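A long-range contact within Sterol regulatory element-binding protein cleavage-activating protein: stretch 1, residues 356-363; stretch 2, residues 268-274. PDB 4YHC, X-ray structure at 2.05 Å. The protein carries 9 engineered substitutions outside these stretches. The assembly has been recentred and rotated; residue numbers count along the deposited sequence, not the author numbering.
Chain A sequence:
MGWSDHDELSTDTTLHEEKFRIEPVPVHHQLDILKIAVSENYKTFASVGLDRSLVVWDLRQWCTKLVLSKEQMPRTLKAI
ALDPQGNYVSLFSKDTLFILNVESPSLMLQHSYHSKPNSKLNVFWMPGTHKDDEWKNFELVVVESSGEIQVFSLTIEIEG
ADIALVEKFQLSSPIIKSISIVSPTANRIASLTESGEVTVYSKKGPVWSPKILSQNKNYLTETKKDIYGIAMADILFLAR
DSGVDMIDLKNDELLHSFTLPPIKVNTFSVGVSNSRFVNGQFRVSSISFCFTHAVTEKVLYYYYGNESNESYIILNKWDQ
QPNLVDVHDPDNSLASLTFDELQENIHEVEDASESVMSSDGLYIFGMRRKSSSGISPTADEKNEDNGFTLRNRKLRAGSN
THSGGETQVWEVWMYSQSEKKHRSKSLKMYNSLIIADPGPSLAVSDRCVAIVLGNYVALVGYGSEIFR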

ATOM      1  N   VAL A 356      -0.692   5.597 -10.402  1.00 15.37           N
ATOM      2  CA  VAL A 356      -0.930   4.753  -9.285  1.00 16.75           C
ATOM      3  C   VAL A 356      -2.384   4.260  -9.333  1.00 19.05           C
ATOM      4  O   VAL A 356      -3.296   4.984  -9.720  1.00 15.35           O
ATOM      5  CB  VAL A 356      -0.624   5.466  -7.974  1.00 18.53           C
ATOM      6  CG1 VAL A 356      -1.313   6.843  -7.876  1.00 18.05           C
ATOM      7  CG2 VAL A 356      -0.954   4.627  -6.737  1.00 16.83           C
ATOM      8  N   MET A 357      -2.593   3.007  -8.991  1.00 14.93           N
ATOM      9  CA  MET A 357      -3.970   2.475  -8.935  1.00 14.87           C
ATOM     10  C   MET A 357      -4.620   2.607  -7.563  1.00 14.89           C
ATOM     11  O   MET A 357      -3.945   2.612  -6.525  1.00 14.89           O
ATOM     12  CB  MET A 357      -4.040   1.052  -9.428  1.00 20.20           C
ATOM     13  CG  MET A 357      -3.387  -0.006  -8.573  1.00 30.13           C
ATOM     14  SD  MET A 357      -3.470  -1.622  -9.432  1.00 20.51           S
ATOM     15  CE  MET A 357      -2.704  -2.621  -8.253  1.00 14.64           C
ATOM     16  N   SER A 358      -5.917   2.679  -7.575  1.00 14.93           N
ATOM     17  CA  SER A 358      -6.687   2.677  -6.357  1.00 16.36           C
ATOM     18  C   SER A 358      -6.529   1.390  -5.569  1.00 17.40           C
ATOM     19  O   SER A 358      -6.042   0.370  -6.105  1.00 14.80           O
ATOM     20  CB  SER A 358      -8.148   2.927  -6.688  1.00 17.35           C
ATOM     21  OG  SER A 358      -8.657   1.870  -7.452  1.00 17.63           O
ATOM     22  N   SER A 359      -6.956   1.401  -4.285  1.00 14.99           N
ATOM     23  CA  SER A 359      -6.617   0.253  -3.435  1.00 17.23           C
ATOM     24  C   SER A 359      -7.298  -1.051  -3.849  1.00 16.35           C
ATOM     25  O   SER A 359      -6.806  -2.148  -3.522  1.00 17.69           O
ATOM     26  CB  SER A 359      -6.970   0.581  -1.965  1.00 20.13           C
ATOM     27  OG  SER A 359      -8.309   1.009  -1.942  1.00 31.92           O
ATOM     28  N   ASP A 360      -8.421  -0.979  -4.566  1.00 16.49           N
ATOM     29  CA  ASP A 360      -9.024  -2.199  -5.121  1.00 17.78           C
ATOM     30  C   ASP A 360      -8.616  -2.529  -6.591  1.00 17.15           C
ATOM     31  O   ASP A 360      -9.105  -3.464  -7.138  1.00 15.75           O
ATOM     32  CB  ASP A 360     -10.554  -2.220  -5.009  1.00 15.18           C
ATOM     33  CG  ASP A 360     -11.191  -1.150  -5.782  1.00 16.83           C
ATOM     34  OD1 ASP A 360     -10.438  -0.408  -6.460  1.00 21.29           O
ATOM     35  OD2 ASP A 360     -12.431  -1.052  -5.771  1.00 18.11           O
ATOM     36  N   GLY A 361      -7.691  -1.793  -7.151  1.00 14.80           N
ATOM     37  CA  GLY A 361      -7.240  -1.984  -8.509  1.00 15.55           C
ATOM     38  C   GLY A 361      -8.207  -1.570  -9.615  1.00 20.40           C
ATOM     39  O   GLY A 361      -7.998  -1.880 -10.785  1.00 18.54           O
ATOM     40  N   LEU A 362      -9.322  -0.966  -9.270  1.00 16.28           N
ATOM     41  CA  LEU A 362     -10.318  -0.652 -10.278  1.00 20.55           C
ATOM     42  C   LEU A 362     -10.044   0.632 -11.099  1.00 20.02           C
ATOM     43  O   LEU A 362     -10.542   0.752 -12.225  1.00 21.33           O
ATOM     44  CB  LEU A 362     -11.734  -0.521  -9.663  1.00 16.76           C
ATOM     45  CG  LEU A 362     -12.389  -1.840  -9.278  1.00 22.35           C
ATOM     46  CD1 LEU A 362     -13.807  -1.564  -8.742  1.00 18.23           C
ATOM     47  CD2 LEU A 362     -12.467  -2.749 -10.490  1.00 24.86           C
ATOM     48  N   TYR A 363      -9.332   1.594 -10.523  1.00 16.33           N
ATOM     49  CA  TYR A 363      -8.993   2.817 -11.220  1.00 15.05           C
ATOM     50  C   TYR A 363      -7.474   3.064 -11.210  1.00 22.68           C
ATOM     51  O   TYR A 363      -6.748   2.770 -10.181  1.00 24.73           O
ATOM     52  CB  TYR A 363      -9.642   3.974 -10.531  1.00 15.22           C
ATOM     53  CG  TYR A 363     -11.138   3.975 -10.531  1.00 22.70           C
ATOM     54  CD1 TYR A 363     -11.847   4.489 -11.602  1.00 20.52           C
ATOM     55  CD2 TYR A 363     -11.851   3.464  -9.473  1.00 22.73           C
ATOM     56  CE1 TYR A 363     -13.216   4.450 -11.675  1.00 16.77           C
ATOM     57  CE2 TYR A 363     -13.248   3.432  -9.527  1.00 25.55           C
ATOM     58  CZ  TYR A 363     -13.910   3.932 -10.631  1.00 26.56           C
ATOM     59  OH  TYR A 363     -15.251   3.965 -10.691  1.00 27.92           O
TER
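Stretch 2, residues 268-274: FSVGVSN

Two pieces of one chain can pack closely without a direct hydrogen bond between them, as when a compact turn lies against an extended strand and glycines stand where the backbones meet. Such a contact is well illustrated here, where touching residues are at least 86 apart in sequence and the two stretches bury 317 Å², both sides summed. Stretch 2 is an extended strand from S269 onward. Stretch 1 leaves a strand after M357, makes a type I beta turn from S358 to G361, and continues through L362 to Y363. Because the first stretch folds back on itself, its partner runs past a turn rather than alongside a second strand: M357 meets the early part of stretch 2, and L362 meets its later part.

V356 lies out of reach, and the contact opens with M357. Its CA-to-CB bond points toward stretch 2, and chi angles of p, t and t carry the thioether outward in an extended form. The terminal methyl reaches the backbone of the strand, with M357 CE 3.5 Å from G271 N and 3.8 Å from V270 C; the same CE lies 4.1 Å from S269 OG.

S358 makes no contact across the interface but helps to shape the surface that does. Its backbone O accepts the hydrogen bond from G361 N (2.9 Å) that closes the turn, while its N donates to Y363 O at 2.7 Å. Its hydroxyl donates to the D360 carboxylate, S358 OG to OD1 at 3.1 Å, and L362 N donates to that same D360 OD1, also at 3.1 Å. The turn is thus braced from within.

At S359 the CA-to-CB bond points away, and the backbone makes the contact: S359 O lies 3.7 Å from G271 CA. Water 1 joins the two stretches here, donating to S359 O at 2.6 Å and accepting from V272 N at 3.0 Å.

D360 then rests against the strand's later half. Its CB comes within 3.1 Å of V272 O, and D360 CA makes a CA-H...O contact with V272 O at 3.3 Å. D360 O is 3.6 Å from G271 C and 3.6 Å from S273 N. A second water links D360 OD2, at 2.5 Å, to N274 N, at 3.0 Å.

The closest register of the backbones pairs G361 with G271, their CA atoms 4.4 Å apart. A CB on G271 would fall 2.7 Å from G361 N and 2.9 Å from S359 O, both clashes; one on G361 would sit tightly, 3.2 Å from G271 O. The positive phi of G361, 72°, independently favours glycine.

L362 closes the contact. Its CA-to-CB bond points sideways, but the end of the side chain comes nearer, placing L362 CG 3.7 Å from S273 CB. Y363 lies beyond reach.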

ATOM      1  N   PHE A 268       6.184  -4.509  -7.719  1.00 19.86           N
ATOM      2  CA  PHE A 268       4.960  -5.217  -7.906  1.00 16.18           C
ATOM      3  C   PHE A 268       3.914  -4.934  -6.789  1.00 17.25           C
ATOM      4  O   PHE A 268       4.229  -5.012  -5.615  1.00 19.42           O
ATOM      5  CB  PHE A 268       5.279  -6.713  -7.935  1.00 15.35           C
ATOM      6  CG  PHE A 268       4.082  -7.620  -8.200  1.00 15.28           C
ATOM      7  CD1 PHE A 268       3.633  -7.863  -9.479  1.00 19.63           C
ATOM      8  CD2 PHE A 268       3.468  -8.299  -7.182  1.00 21.05           C
ATOM      9  CE1 PHE A 268       2.580  -8.717  -9.733  1.00 17.03           C
ATOM     10  CE2 PHE A 268       2.375  -9.118  -7.397  1.00 18.53           C
ATOM     11  CZ  PHE A 268       1.922  -9.335  -8.682  1.00 15.26           C
ATOM     12  N   SER A 269       2.679  -4.669  -7.154  1.00 14.92           N
ATOM     13  CA  SER A 269       1.609  -4.632  -6.159  1.00 19.05           C
ATOM     14  C   SER A 269       0.337  -5.220  -6.746  1.00 16.65           C
ATOM     15  O   SER A 269       0.248  -5.479  -7.991  1.00 14.81           O
ATOM     16  CB  SER A 269       1.411  -3.219  -5.608  1.00 18.66           C
ATOM     17  OG  SER A 269       1.043  -2.398  -6.642  1.00 16.08           O
ATOM     18  N   VAL A 270      -0.636  -5.465  -5.850  1.00 14.74           N
ATOM     19  CA  VAL A 270      -1.888  -6.102  -6.247  1.00 17.59           C
ATOM     20  C   VAL A 270      -3.044  -5.373  -5.659  1.00 20.05           C
ATOM     21  O   VAL A 270      -2.986  -4.993  -4.520  1.00 14.97           O
ATOM     22  CB  VAL A 270      -1.964  -7.561  -5.773  1.00 15.83           C
ATOM     23  CG1 VAL A 270      -3.279  -8.274  -6.218  1.00 14.92           C
ATOM     24  CG2 VAL A 270      -0.742  -8.298  -6.224  1.00 14.94           C
ATOM     25  N   GLY A 271      -4.106  -5.202  -6.385  1.00 14.71           N
ATOM     26  CA  GLY A 271      -5.383  -4.823  -5.695  1.00 16.75           C
ATOM     27  C   GLY A 271      -6.482  -5.766  -6.160  1.00 18.26           C
ATOM     28  O   GLY A 271      -6.420  -6.269  -7.299  1.00 15.37           O
ATOM     29  N   VAL A 272      -7.450  -6.044  -5.297  1.00 16.03           N
ATOM     30  CA  VAL A 272      -8.637  -6.822  -5.647  1.00 15.10           C
ATOM     31  C   VAL A 272      -9.937  -6.057  -5.273  1.00 17.12           C
ATOM     32  O   VAL A 272      -9.976  -5.216  -4.331  1.00 16.27           O
ATOM     33  CB  VAL A 272      -8.610  -8.227  -5.017  1.00 19.18           C
ATOM     34  CG1 VAL A 272      -7.392  -9.050  -5.454  1.00 15.21           C
ATOM     35  CG2 VAL A 272      -8.602  -8.116  -3.503  1.00 15.64           C
ATOM     36  N   SER A 273     -10.994  -6.298  -6.045  1.00 15.31           N
ATOM     37  CA  SER A 273     -12.216  -5.551  -5.924  1.00 15.45           C
ATOM     38  C   SER A 273     -13.370  -6.314  -5.312  1.00 18.23           C
ATOM     39  O   SER A 273     -13.475  -7.525  -5.443  1.00 15.86           O
ATOM     40  CB  SER A 273     -12.614  -4.926  -7.250  1.00 18.99           C
ATOM     41  OG  SER A 273     -13.176  -5.897  -8.127  1.00 19.36           O
ATOM     42  N   ASN A 274     -14.211  -5.587  -4.564  1.00 15.89           N
ATOM     43  CA  ASN A 274     -15.457  -6.158  -4.043  1.00 18.44           C
ATOM     44  C   ASN A 274     -15.242  -7.412  -3.245  1.00 20.63           C
ATOM     45  O   ASN A 274     -15.926  -8.375  -3.494  1.00 23.72           O
ATOM     46  CB  ASN A 274     -16.432  -6.412  -5.189  1.00 21.70           C
ATOM     47  CG  ASN A 274     -16.925  -5.115  -5.794  1.00 26.94           C
ATOM     48  OD1 ASN A 274     -16.944  -4.073  -5.112  1.00 26.37           O
ATOM     49  ND2 ASN A 274     -17.259  -5.141  -7.064  1.00 26.55           N
TER
HETATM   50  O   HOH W   1      -6.896  -4.655  -2.733  1.00 18.82           O
HETATM   51  O   HOH W   2     -13.869  -2.597  -4.403  1.00 23.19           O